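Taurocyamine kinase (PDB 4WOD) reversibly transfers the phosphate of ATP to the guanidino group of taurocyamine, a magnesium-dependent reaction of the phosphagen kinase family. Local coordinates at residues Ser157-Gly162 against Asn210-Phe215; Arg489-Phe494 against Asp586-Ile591; Gln510-Ala515 against Lys615-Ala620. The protein carries 4 engineered substitutions. All coordinates share one frame; numbering follows the deposited sequence.

Contact 1: Ser157-Gly162 against Asn210-Phe215; sequences SGEYEG and NKQKNF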
ATOM      1  N   SER A 157      -1.628  19.694 -41.007  1.00 33.73           N
ATOM      2  CA  SER A 157      -2.655  20.587 -41.553  1.00 39.20           C
ATOM      3  C   SER A 157      -3.582  21.166 -40.492  1.00 36.32           C
ATOM      4  O   SER A 157      -3.348  21.017 -39.297  1.00 34.44           O
ATOM      5  CB  SER A 157      -3.502  19.865 -42.617  1.00 43.22           C
ATOM      6  OG  SER A 157      -2.775  19.658 -43.822  1.00 50.03           O
ATOM      7  N   GLY A 158      -4.633  21.825 -40.979  1.00 35.37           N
ATOM      8  CA  GLY A 158      -5.661  22.495 -40.200  1.00 30.64           C
ATOM      9  C   GLY A 158      -5.541  22.629 -38.697  1.00 29.89           C
ATOM     10  O   GLY A 158      -4.902  23.549 -38.204  1.00 32.21           O
ATOM     11  N   GLU A 159      -6.175  21.709 -37.977  1.00 30.34           N
ATOM     12  CA  GLU A 159      -6.248  21.742 -36.509  1.00 32.14           C
ATOM     13  C   GLU A 159      -4.894  21.938 -35.836  1.00 30.03           C
ATOM     14  O   GLU A 159      -4.784  22.600 -34.801  1.00 30.84           O
ATOM     15  CB  GLU A 159      -6.880  20.450 -35.989  1.00 30.76           C
ATOM     16  CG  GLU A 159      -7.038  20.403 -34.478  1.00 31.53           C
ATOM     17  CD  GLU A 159      -7.740  19.152 -34.015  1.00 38.87           C
ATOM     18  OE1 GLU A 159      -7.727  18.158 -34.771  1.00 34.41           O
ATOM     19  OE2 GLU A 159      -8.311  19.165 -32.902  1.00 41.60           O
ATOM     20  N   TYR A 160      -3.858  21.380 -36.441  1.00 27.97           N
ATOM     21  CA  TYR A 160      -2.552  21.375 -35.811  1.00 28.17           C
ATOM     22  C   TYR A 160      -1.717  22.594 -36.161  1.00 27.76           C
ATOM     23  O   TYR A 160      -0.599  22.732 -35.672  1.00 27.15           O
ATOM     24  CB  TYR A 160      -1.825  20.081 -36.174  1.00 26.79           C
ATOM     25  CG  TYR A 160      -2.666  18.891 -35.783  1.00 25.67           C
ATOM     26  CD1 TYR A 160      -2.746  18.478 -34.461  1.00 21.81           C
ATOM     27  CD2 TYR A 160      -3.426  18.224 -36.722  1.00 27.64           C
ATOM     28  CE1 TYR A 160      -3.532  17.403 -34.097  1.00 22.06           C
ATOM     29  CE2 TYR A 160      -4.216  17.160 -36.372  1.00 29.61           C
ATOM     30  CZ  TYR A 160      -4.268  16.755 -35.057  1.00 23.56           C
ATOM     31  OH  TYR A 160      -5.062  15.690 -34.727  1.00 25.47           O
ATOM     32  N   GLU A 161      -2.269  23.499 -36.966  1.00 29.14           N
ATOM     33  CA  GLU A 161      -1.521  24.688 -37.358  1.00 30.23           C
ATOM     34  C   GLU A 161      -1.145  25.498 -36.136  1.00 28.51           C
ATOM     35  O   GLU A 161      -1.956  25.692 -35.231  1.00 29.99           O
ATOM     36  CB  GLU A 161      -2.313  25.553 -38.342  1.00 37.20           C
ATOM     37  CG  GLU A 161      -1.536  26.776 -38.807  1.00 43.18           C
ATOM     38  CD  GLU A 161      -1.502  26.920 -40.318  1.00 54.49           C
ATOM     39  OE1 GLU A 161      -2.345  27.666 -40.862  1.00 64.65           O
ATOM     40  OE2 GLU A 161      -0.632  26.293 -40.961  1.00 56.93           O
ATOM     41  N   GLY A 162       0.097  25.964 -36.100  1.00 28.34           N
ATOM     42  CA  GLY A 162       0.597  26.636 -34.919  1.00 28.41           C
ATOM     43  C   GLY A 162       2.022  27.124 -35.073  1.00 26.81           C
ATOM     44  O   GLY A 162       2.479  27.384 -36.178  1.00 26.24           O
ATOM     45  N   ASN A 210      -0.178  24.425 -31.105  1.00 23.58           N
ATOM     46  CA  ASN A 210      -1.146  24.812 -32.124  1.00 24.99           C
ATOM     47  C   ASN A 210      -1.933  26.037 -31.661  1.00 25.73           C
ATOM     48  O   ASN A 210      -1.834  26.458 -30.504  1.00 21.68           O
ATOM     49  CB  ASN A 210      -2.085  23.648 -32.497  1.00 27.26           C
ATOM     50  CG  ASN A 210      -3.052  23.242 -31.369  1.00 22.46           C
ATOM     51  OD1 ASN A 210      -2.813  23.475 -30.180  1.00 20.52           O
ATOM     52  ND2 ASN A 210      -4.134  22.581 -31.759  1.00 22.91           N
ATOM     53  N   LYS A 211      -2.680  26.627 -32.590  1.00 29.06           N
ATOM     54  CA  LYS A 211      -3.389  27.866 -32.307  1.00 26.83           C
ATOM     55  C   LYS A 211      -4.401  27.686 -31.185  1.00 24.27           C
ATOM     56  O   LYS A 211      -4.541  28.568 -30.348  1.00 29.19           O
ATOM     57  CB  LYS A 211      -4.065  28.392 -33.569  1.00 30.75           C
ATOM     58  CG  LYS A 211      -3.061  28.838 -34.621  1.00 35.20           C
ATOM     59  CD  LYS A 211      -3.717  29.572 -35.786  1.00 46.00           C
ATOM     60  CE  LYS A 211      -4.011  28.619 -36.938  1.00 46.38           C
ATOM     61  NZ  LYS A 211      -3.956  29.318 -38.254  1.00 54.92           N
ATOM     62  N   GLN A 212      -5.067  26.529 -31.135  1.00 25.26           N
ATOM     63  CA  GLN A 212      -6.080  26.278 -30.101  1.00 25.58           C
ATOM     64  C   GLN A 212      -5.475  25.943 -28.745  1.00 27.30           C
ATOM     65  O   GLN A 212      -6.205  25.772 -27.775  1.00 27.01           O
ATOM     66  CB  GLN A 212      -7.018  25.128 -30.501  1.00 28.27           C
ATOM     67  CG  GLN A 212      -7.720  25.265 -31.833  1.00 29.50           C
ATOM     68  CD  GLN A 212      -6.961  24.575 -32.945  1.00 40.92           C
ATOM     69  OE1 GLN A 212      -5.850  24.990 -33.312  1.00 40.53           O
ATOM     70  NE2 GLN A 212      -7.547  23.504 -33.487  1.00 38.25           N
ATOM     71  N   LYS A 213      -4.151  25.811 -28.686  1.00 25.89           N
ATOM     72  CA  LYS A 213      -3.444  25.500 -27.438  1.00 22.51           C
ATOM     73  C   LYS A 213      -3.937  24.221 -26.746  1.00 20.90           C
ATOM     74  O   LYS A 213      -3.962  24.139 -25.519  1.00 20.75           O
ATOM     75  CB  LYS A 213      -3.539  26.682 -26.470  1.00 28.87           C
ATOM     76  CG  LYS A 213      -3.043  28.003 -27.068  1.00 30.71           C
ATOM     77  CD  LYS A 213      -2.658  29.015 -26.001  1.00 33.12           C
ATOM     78  CE  LYS A 213      -2.187  30.320 -26.655  1.00 46.25           C
ATOM     79  NZ  LYS A 213      -1.531  31.267 -25.700  1.00 52.20           N
ATOM     80  N   ASN A 214      -4.329  23.231 -27.540  1.00 20.02           N
ATOM     81  CA  ASN A 214      -4.736  21.930 -27.020  1.00 19.53           C
ATOM     82  C   ASN A 214      -3.857  20.793 -27.580  1.00 19.90           C
ATOM     83  O   ASN A 214      -4.186  19.613 -27.436  1.00 20.48           O
ATOM     84  CB  ASN A 214      -6.217  21.673 -27.334  1.00 23.02           C
ATOM     85  CG  ASN A 214      -6.506  21.683 -28.822  1.00 22.79           C
ATOM     86  OD1 ASN A 214      -5.586  21.620 -29.639  1.00 19.14           O
ATOM     87  ND2 ASN A 214      -7.788  21.741 -29.182  1.00 20.08           N
ATOM     88  N   PHE A 215      -2.755  21.179 -28.223  1.00 16.69           N
ATOM     89  CA  PHE A 215      -1.799  20.266 -28.855  1.00 19.93           C
ATOM     90  C   PHE A 215      -0.415  20.843 -28.661  1.00 19.39           C
ATOM     91  O   PHE A 215      -0.159  21.990 -29.007  1.00 20.23           O
ATOM     92  CB  PHE A 215      -2.098  20.078 -30.342  1.00 16.27           C
ATOM     93  CG  PHE A 215      -1.136  19.147 -31.056  1.00 16.47           C
ATOM     94  CD1 PHE A 215      -1.277  17.768 -30.948  1.00 18.46           C
ATOM     95  CD2 PHE A 215      -0.115  19.653 -31.857  1.00 20.53           C
ATOM     96  CE1 PHE A 215      -0.400  16.903 -31.609  1.00 20.97           C
ATOM     97  CE2 PHE A 215       0.767  18.801 -32.522  1.00 18.14           C
ATOM     98  CZ  PHE A 215       0.620  17.422 -32.400  1.00 19.78           C
TER
HETATM   99  O   HOH W   1      -8.601  21.877 -32.030  1.00 32.19           O
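Glu159, Tyr160 and Glu161 pack against Asn210, Lys211 and Phe215 of the hairpin that joins strands 206-210 and 215-219, at the edge of the eight-stranded antiparallel sheet of the first catalytic domain. Gly162 and Asn210 form an antiparallel non-hydrogen-bonded pair where the edge strand 162-166 begins. Two hydrogen bonds reach carbonyls of the 157-162 loop: backbone N of Lys211 to O of Glu161 at 2.9 Å, and Asn210 ND2 to O of Glu159 at 3.1 Å, nearly straight at 165°. The Asn210 amide also holds its own turn together, since ND2 donates to Asn214 OD1 at 2.7 Å while OD1 accepts from Asn214 N. With both ends gripped, its rotation is fixed. A water links Glu159 OE2 to Asn214 ND2. Among the charged groups, Glu161 and Lys211 lie side by side at the surface in a weak salt bridge, OE1 to NZ 3.5 Å. Tyr160 turns its ring edge to the face of Phe215, a T-shaped pair with planes at 71°. Tyr160 is held at its far end by OH bonding to Arg242 O on helix 236-251. Tyr160 CD1 sits over the centre of the Phe215 ring, 3.8 Å from Phe215 CG.

Contact 2: Arg489-Phe494 against Asp586-Ile591; sequences RSVEGF and DHMRII. Engineered in segment 489-494: Gly493 (natural residue Asp).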
ATOM      1  N   ARG A 489      -8.059  -4.945  25.800  1.00 14.19           N
ATOM      2  CA  ARG A 489      -9.008  -4.065  26.508  1.00 12.48           C
ATOM      3  C   ARG A 489      -9.372  -2.857  25.652  1.00 16.53           C
ATOM      4  O   ARG A 489      -8.554  -2.343  24.885  1.00 14.56           O
ATOM      5  CB  ARG A 489      -8.452  -3.575  27.864  1.00 14.32           C
ATOM      6  CG  ARG A 489      -8.309  -4.643  28.964  1.00 13.20           C
ATOM      7  CD  ARG A 489      -9.690  -5.111  29.530  1.00 13.86           C
ATOM      8  NE  ARG A 489      -9.582  -6.090  30.624  1.00 14.97           N
ATOM      9  CZ  ARG A 489      -9.494  -7.411  30.479  1.00 13.37           C
ATOM     10  NH1 ARG A 489      -9.486  -7.963  29.275  1.00 13.73           N
ATOM     11  NH2 ARG A 489      -9.399  -8.193  31.552  1.00 15.40           N
ATOM     12  N   SER A 490     -10.634  -2.447  25.769  1.00 12.04           N
ATOM     13  CA  SER A 490     -11.142  -1.233  25.186  1.00 10.59           C
ATOM     14  C   SER A 490     -11.460  -0.280  26.318  1.00 15.22           C
ATOM     15  O   SER A 490     -11.854  -0.709  27.403  1.00 13.12           O
ATOM     16  CB  SER A 490     -12.411  -1.500  24.354  1.00 13.80           C
ATOM     17  OG  SER A 490     -12.172  -2.434  23.317  1.00 16.99           O
ATOM     18  N   VAL A 491     -11.301   1.012  26.047  1.00 13.22           N
ATOM     19  CA  VAL A 491     -11.567   2.040  27.026  1.00 13.16           C
ATOM     20  C   VAL A 491     -12.935   2.643  26.728  1.00 16.96           C
ATOM     21  O   VAL A 491     -13.206   3.073  25.589  1.00 17.11           O
ATOM     22  CB  VAL A 491     -10.482   3.140  27.006  1.00 14.24           C
ATOM     23  CG1 VAL A 491     -10.840   4.294  27.976  1.00 15.50           C
ATOM     24  CG2 VAL A 491      -9.088   2.543  27.317  1.00 11.56           C
ATOM     25  N   GLU A 492     -13.792   2.676  27.738  1.00 14.37           N
ATOM     26  CA  GLU A 492     -15.122   3.282  27.585  1.00 17.51           C
ATOM     27  C   GLU A 492     -15.072   4.710  27.061  1.00 18.65           C
ATOM     28  O   GLU A 492     -14.225   5.503  27.468  1.00 18.49           O
ATOM     29  CB  GLU A 492     -15.877   3.291  28.910  1.00 20.92           C
ATOM     30  CG  GLU A 492     -16.645   2.012  29.204  1.00 27.98           C
ATOM     31  CD  GLU A 492     -17.527   2.151  30.435  1.00 30.40           C
ATOM     32  OE1 GLU A 492     -17.761   3.303  30.868  1.00 35.25           O
ATOM     33  OE2 GLU A 492     -17.978   1.117  30.968  1.00 33.91           O
ATOM     34  N   GLY A 493     -15.981   5.036  26.150  1.00 16.07           N
ATOM     35  CA  GLY A 493     -16.065   6.388  25.637  1.00 17.23           C
ATOM     36  C   GLY A 493     -15.328   6.675  24.346  1.00 19.78           C
ATOM     37  O   GLY A 493     -15.526   7.736  23.758  1.00 26.22           O
ATOM     38  N   PHE A 494     -14.477   5.750  23.901  1.00 20.68           N
ATOM     39  CA  PHE A 494     -13.707   5.949  22.672  1.00 15.00           C
ATOM     40  C   PHE A 494     -14.117   5.043  21.520  1.00 14.96           C
ATOM     41  O   PHE A 494     -14.327   3.833  21.693  1.00 15.08           O
ATOM     42  CB  PHE A 494     -12.210   5.737  22.949  1.00 13.76           C
ATOM     43  CG  PHE A 494     -11.610   6.801  23.821  1.00 16.18           C
ATOM     44  CD1 PHE A 494     -11.079   7.963  23.261  1.00 19.05           C
ATOM     45  CD2 PHE A 494     -11.638   6.680  25.199  1.00 17.49           C
ATOM     46  CE1 PHE A 494     -10.549   8.956  24.069  1.00 19.16           C
ATOM     47  CE2 PHE A 494     -11.112   7.663  26.002  1.00 18.01           C
ATOM     48  CZ  PHE A 494     -10.570   8.802  25.440  1.00 17.80           C
ATOM     49  N   ASP A 586      -6.710  -3.096  19.217  1.00 18.22           N
ATOM     50  CA  ASP A 586      -7.520  -2.728  20.361  1.00 15.83           C
ATOM     51  C   ASP A 586      -6.843  -1.549  21.020  1.00 19.92           C
ATOM     52  O   ASP A 586      -5.627  -1.330  20.803  1.00 13.95           O
ATOM     53  CB  ASP A 586      -7.653  -3.899  21.349  1.00 17.97           C
ATOM     54  CG  ASP A 586      -8.617  -4.970  20.870  1.00 21.13           C
ATOM     55  OD1 ASP A 586      -9.737  -4.611  20.440  1.00 24.84           O
ATOM     56  OD2 ASP A 586      -8.266  -6.164  20.936  1.00 21.74           O
ATOM     57  N   HIS A 587      -7.601  -0.814  21.843  1.00 13.27           N
ATOM     58  CA  HIS A 587      -7.038   0.322  22.555  1.00 14.89           C
ATOM     59  C   HIS A 587      -5.787  -0.111  23.310  1.00 14.70           C
ATOM     60  O   HIS A 587      -4.816   0.626  23.369  1.00 15.76           O
ATOM     61  CB  HIS A 587      -8.046   0.936  23.522  1.00 15.01           C
ATOM     62  CG  HIS A 587      -9.192   1.618  22.834  1.00 13.35           C
ATOM     63  ND1 HIS A 587     -10.426   1.784  23.425  1.00 14.86           N
ATOM     64  CD2 HIS A 587      -9.297   2.137  21.590  1.00 11.81           C
ATOM     65  CE1 HIS A 587     -11.244   2.387  22.578  1.00 13.40           C
ATOM     66  NE2 HIS A 587     -10.580   2.620  21.459  1.00 16.37           N
ATOM     67  N   MET A 588      -5.839  -1.305  23.879  1.00 13.78           N
ATOM     68  CA  MET A 588      -4.666  -1.892  24.541  1.00 16.04           C
ATOM     69  C   MET A 588      -4.552  -3.391  24.343  1.00 15.22           C
ATOM     70  O   MET A 588      -5.554  -4.110  24.320  1.00 17.64           O
ATOM     71  CB  MET A 588      -4.691  -1.615  26.042  1.00 13.70           C
ATOM     72  CG  MET A 588      -4.455  -0.195  26.461  1.00 16.57           C
ATOM     73  SD  MET A 588      -4.582  -0.135  28.285  1.00 28.46           S
ATOM     74  CE  MET A 588      -6.329  -0.354  28.536  1.00 21.08           C
ATOM     75  N   ARG A 589      -3.317  -3.865  24.217  1.00 16.01           N
ATOM     76  CA  ARG A 589      -3.017  -5.275  24.389  1.00 16.42           C
ATOM     77  C   ARG A 589      -2.077  -5.271  25.589  1.00 19.11           C
ATOM     78  O   ARG A 589      -1.040  -4.619  25.542  1.00 16.91           O
ATOM     79  CB  ARG A 589      -2.382  -5.904  23.126  1.00 21.03           C
ATOM     80  CG  ARG A 589      -2.081  -7.400  23.264  1.00 24.23           C
ATOM     81  CD  ARG A 589      -1.697  -8.131  21.943  1.00 33.85           C
ATOM     82  NE  ARG A 589      -1.175  -7.245  20.894  1.00 42.95           N
ATOM     83  CZ  ARG A 589       0.074  -7.282  20.426  1.00 39.58           C
ATOM     84  NH1 ARG A 589       0.952  -8.146  20.919  1.00 43.61           N
ATOM     85  NH2 ARG A 589       0.457  -6.444  19.472  1.00 45.79           N
ATOM     86  N   ILE A 590      -2.491  -5.908  26.683  1.00 16.32           N
ATOM     87  CA  ILE A 590      -1.691  -5.944  27.909  1.00 21.91           C
ATOM     88  C   ILE A 590      -1.062  -7.330  28.048  1.00 16.14           C
ATOM     89  O   ILE A 590      -1.765  -8.333  28.048  1.00 17.63           O
ATOM     90  CB  ILE A 590      -2.536  -5.620  29.160  1.00 18.65           C
ATOM     91  CG1 ILE A 590      -3.268  -4.282  28.982  1.00 17.95           C
ATOM     92  CG2 ILE A 590      -1.659  -5.601  30.442  1.00 13.23           C
ATOM     93  CD1 ILE A 590      -4.335  -4.038  30.050  1.00 19.96           C
ATOM     94  N   ILE A 591       0.261  -7.370  28.188  1.00 16.21           N
ATOM     95  CA  ILE A 591       1.022  -8.607  27.999  1.00 14.97           C
ATOM     96  C   ILE A 591       1.952  -8.899  29.160  1.00 19.25           C
ATOM     97  O   ILE A 591       2.666  -8.019  29.602  1.00 16.37           O
ATOM     98  CB  ILE A 591       1.894  -8.529  26.709  1.00 17.60           C
ATOM     99  CG1 ILE A 591       1.032  -8.262  25.472  1.00 17.28           C
ATOM    100  CG2 ILE A 591       2.729  -9.794  26.505  1.00 19.34           C
ATOM    101  CD1 ILE A 591       1.753  -7.395  24.448  1.00 24.30           C
TER
HETATM  102  O   HOH W   2     -10.448  -1.389  21.393  1.00 16.78           O
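Arg489 and Met588 form an antiparallel hydrogen-bonded pair with CA atoms 5.2 Å apart, where the end of strand 480-489 meets the start of strand 588-595. Arg489 N donates to Met588 O at 3.0 Å, and Met588 N returns a bond to Arg489 O at 3.1 Å. Past this pair the chain 489-494 leaves the sheet and enters a type II turn from Val491 to Phe494, with the engineered Gly493 at its third position.

The imidazole of His587 takes over where the strand pairing stops. Its ND1 accepts the backbone N-H of Val491 at 2.9 Å, in the ring plane and straight at 179°. ND1 therefore acts as the acceptor here, while NE2 bonds to Leu495 O, so both ring nitrogens are used on the 489-495 chain. Phe494 CB packs 3.5 Å from His587 CE1. Over the centre of the imidazole lies a water that accepts from His587 N and donates to Ser490 OG, with a weak bond to Asp586 OD1. Ser490 OG is also bonded to Ile628 O, and Asp586 OD1 to Cys630 N, beside the predicted active-site Cys631.

On the face carrying Arg489 and Met588, the methyl CE of Met588 lies 3.9 Å from Arg489 CB and 4.2 Å from Val491 CG2. The Arg489 guanidinium leads away to a cation-pi contact with Tyr627.

The paired strands 480-489 and 588-595 are neighbours in the middle of the eight-stranded antiparallel sheet of the phosphagen kinase catalytic domain; strand 588-595 also carries Arg589, predicted to bind ATP.

Contact 3: Gln510-Ala515 against Lys615-Ala620; sequences QVISGA and KSMKFA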
ATOM      1  N   GLN A 510      -3.218  10.017  25.852  1.00 15.90           N
ATOM      2  CA  GLN A 510      -3.025  10.772  27.094  1.00 20.09           C
ATOM      3  C   GLN A 510      -3.606  10.041  28.305  1.00 19.69           C
ATOM      4  O   GLN A 510      -2.969   9.985  29.373  1.00 18.21           O
ATOM      5  CB  GLN A 510      -3.647  12.176  26.980  1.00 21.79           C
ATOM      6  CG  GLN A 510      -2.925  13.075  25.987  1.00 27.51           C
ATOM      7  CD  GLN A 510      -3.696  14.349  25.654  1.00 33.25           C
ATOM      8  OE1 GLN A 510      -4.843  14.526  26.073  1.00 36.20           O
ATOM      9  NE2 GLN A 510      -3.065  15.239  24.892  1.00 34.67           N
ATOM     10  N   VAL A 511      -4.811   9.487  28.143  1.00 17.98           N
ATOM     11  CA  VAL A 511      -5.440   8.674  29.193  1.00 18.98           C
ATOM     12  C   VAL A 511      -4.568   7.477  29.552  1.00 19.26           C
ATOM     13  O   VAL A 511      -4.217   7.279  30.723  1.00 16.10           O
ATOM     14  CB  VAL A 511      -6.855   8.155  28.766  1.00 18.80           C
ATOM     15  CG1 VAL A 511      -7.352   7.015  29.686  1.00 16.69           C
ATOM     16  CG2 VAL A 511      -7.870   9.294  28.709  1.00 17.28           C
ATOM     17  N   ILE A 512      -4.214   6.685  28.543  1.00 18.30           N
ATOM     18  CA  ILE A 512      -3.508   5.420  28.761  1.00 17.38           C
ATOM     19  C   ILE A 512      -2.058   5.635  29.221  1.00 18.97           C
ATOM     20  O   ILE A 512      -1.608   4.973  30.173  1.00 17.97           O
ATOM     21  CB  ILE A 512      -3.512   4.540  27.469  1.00 13.45           C
ATOM     22  CG1 ILE A 512      -4.923   4.009  27.192  1.00 15.22           C
ATOM     23  CG2 ILE A 512      -2.549   3.393  27.602  1.00 15.32           C
ATOM     24  CD1 ILE A 512      -5.031   3.240  25.886  1.00 15.80           C
ATOM     25  N   SER A 513      -1.326   6.543  28.568  1.00 13.56           N
ATOM     26  CA  SER A 513       0.100   6.726  28.913  1.00 17.34           C
ATOM     27  C   SER A 513       0.232   7.320  30.319  1.00 19.22           C
ATOM     28  O   SER A 513       1.132   6.947  31.075  1.00 19.30           O
ATOM     29  CB  SER A 513       0.836   7.601  27.899  1.00 19.10           C
ATOM     30  OG  SER A 513       0.350   8.934  27.899  1.00 20.29           O
ATOM     31  N   GLY A 514      -0.684   8.214  30.667  1.00 15.67           N
ATOM     32  CA  GLY A 514      -0.770   8.720  32.026  1.00 17.35           C
ATOM     33  C   GLY A 514      -0.843   7.610  33.061  1.00 13.79           C
ATOM     34  O   GLY A 514      -0.125   7.642  34.056  1.00 16.18           O
ATOM     35  N   ALA A 515      -1.703   6.620  32.834  1.00 13.67           N
ATOM     36  CA  ALA A 515      -1.782   5.462  33.732  1.00 14.41           C
ATOM     37  C   ALA A 515      -0.485   4.648  33.705  1.00 17.02           C
ATOM     38  O   ALA A 515       0.029   4.255  34.752  1.00 15.87           O
ATOM     39  CB  ALA A 515      -2.977   4.566  33.365  1.00 13.77           C
ATOM     40  N   LYS A 615      -7.502   1.160  37.440  1.00 16.13           N
ATOM     41  CA  LYS A 615      -7.726   2.281  38.350  1.00 21.42           C
ATOM     42  C   LYS A 615      -7.982   3.610  37.632  1.00 17.91           C
ATOM     43  O   LYS A 615      -8.722   4.446  38.149  1.00 18.99           O
ATOM     44  CB  LYS A 615      -6.533   2.445  39.303  1.00 21.34           C
ATOM     45  CG  LYS A 615      -6.270   1.225  40.169  1.00 21.58           C
ATOM     46  CD  LYS A 615      -7.429   0.987  41.100  1.00 23.98           C
ATOM     47  CE  LYS A 615      -6.968   0.307  42.370  1.00 31.60           C
ATOM     48  NZ  LYS A 615      -7.153  -1.157  42.288  1.00 26.10           N
ATOM     49  N   SER A 616      -7.408   3.802  36.441  1.00 17.45           N
ATOM     50  CA  SER A 616      -7.440   5.126  35.799  1.00 14.53           C
ATOM     51  C   SER A 616      -8.462   5.249  34.665  1.00 22.08           C
ATOM     52  O   SER A 616      -8.615   6.324  34.065  1.00 19.31           O
ATOM     53  CB  SER A 616      -6.055   5.489  35.252  1.00 18.28           C
ATOM     54  OG  SER A 616      -5.092   5.593  36.301  1.00 15.40           O
ATOM     55  N   MET A 617      -9.152   4.160  34.361  1.00 17.07           N
ATOM     56  CA  MET A 617     -10.111   4.182  33.262  1.00 17.93           C
ATOM     57  C   MET A 617     -11.080   3.006  33.349  1.00 17.50           C
ATOM     58  O   MET A 617     -10.754   1.969  33.924  1.00 19.71           O
ATOM     59  CB  MET A 617      -9.362   4.157  31.927  1.00 16.94           C
ATOM     60  CG  MET A 617      -8.605   2.853  31.711  1.00 17.08           C
ATOM     61  SD  MET A 617      -7.270   2.964  30.519  1.00 22.51           S
ATOM     62  CE  MET A 617      -6.017   3.799  31.520  1.00 15.94           C
ATOM     63  N   LYS A 618     -12.263   3.167  32.757  1.00 14.29           N
ATOM     64  CA  LYS A 618     -13.261   2.111  32.709  1.00 18.00           C
ATOM     65  C   LYS A 618     -13.067   1.275  31.439  1.00 19.15           C
ATOM     66  O   LYS A 618     -13.010   1.837  30.347  1.00 17.82           O
ATOM     67  CB  LYS A 618     -14.680   2.713  32.744  1.00 18.90           C
ATOM     68  CG  LYS A 618     -14.940   3.656  33.922  1.00 23.59           C
ATOM     69  CD  LYS A 618     -16.429   3.946  34.109  1.00 29.49           C
ATOM     70  CE  LYS A 618     -16.685   4.661  35.439  1.00 32.26           C
ATOM     71  NZ  LYS A 618     -18.123   5.005  35.620  1.00 48.23           N
ATOM     72  N   PHE A 619     -12.939  -0.050  31.582  1.00 17.57           N
ATOM     73  CA  PHE A 619     -12.832  -0.941  30.425  1.00 17.13           C
ATOM     74  C   PHE A 619     -14.214  -1.211  29.844  1.00 19.70           C
ATOM     75  O   PHE A 619     -15.135  -1.512  30.583  1.00 18.37           O
ATOM     76  CB  PHE A 619     -12.183  -2.276  30.797  1.00 14.54           C
ATOM     77  CG  PHE A 619     -10.767  -2.149  31.271  1.00 17.21           C
ATOM     78  CD1 PHE A 619      -9.928  -1.184  30.734  1.00 16.53           C
ATOM     79  CD2 PHE A 619     -10.296  -2.959  32.288  1.00 15.75           C
ATOM     80  CE1 PHE A 619      -8.622  -1.053  31.192  1.00 15.82           C
ATOM     81  CE2 PHE A 619      -8.976  -2.837  32.738  1.00 15.99           C
ATOM     82  CZ  PHE A 619      -8.153  -1.886  32.192  1.00 16.91           C
ATOM     83  N   ALA A 620     -14.365  -1.110  28.529  1.00 18.76           N
ATOM     84  CA  ALA A 620     -15.649  -1.464  27.911  1.00 16.15           C
ATOM     85  C   ALA A 620     -16.041  -2.936  28.227  1.00 17.75           C
ATOM     86  O   ALA A 620     -15.288  -3.867  27.949  1.00 16.04           O
ATOM     87  CB  ALA A 620     -15.580  -1.228  26.389  1.00 15.67           C
TER
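Met617 reaches from the loop after helix 599-614 to Val511, Ile512 and Ala515 of helix 502-517, an apolar contact of a loop with a helix that packs on the antiparallel sheet of the second catalytic domain. No hydrogen bond crosses between 510-515 and 615-620, so the fit rests on side-chain shape. From CB the Met617 chain leaves in the crowded position, CG between the backbone N and the carbonyl carbon (chi1 66°). CB itself comes 4.2 Å from Val511 CG1, a marginal touch. The chain then runs extended through CG to SD, which faces the helix with Val511 CG1 4.1 Å away and Ile512 CG1, a longer touch, at 4.2 Å. A bend at the last torsion (chi3 77°) sends CE to the helix surface, where it rests against Val511, Ile512 and Ala515. There the methyl meets Val511 CG1 at 3.9 Å and the Ile512 backbone at CA, while Ala515, one turn on from Val511, offers its CB. CG1 is the branch of Val511 that Met617 meets throughout. Beyond these residues, Met617 also touches Val491 and Met588, and Ile512 turns its own side chain to Met588 on strand 588-595. The exposed Ser616 also touches the alanine, through CB. Ala515 CB thus has two close neighbours: Met617 CE at 3.6 Å and Ser616 CB at 3.7 Å.

Contacts 2 and 3 adjoin in the second catalytic domain, their centres about 9 Å apart, whereas contact 1 lies in the first, with its centre more than 60 Å from either. Contact 2 is buried and joins central strands; its chemistry is backbone pairing extended by an imidazole. Contact 3, partly buried, sets a helix against a loop by apolar contacts alone. Contact 1 is also partly buried, at the sheet edge, and mixes hydrogen bonds to loop carbonyls, a weak surface ion pair and a T-shaped aromatic pair. The two neighbours meet directly: Ser490 O and Ala620 N, 2.8 Å apart, probably form a hydrogen bond, and Met588 packs on Ile512 of the helix, with Arg489 against Phe619 of the loop.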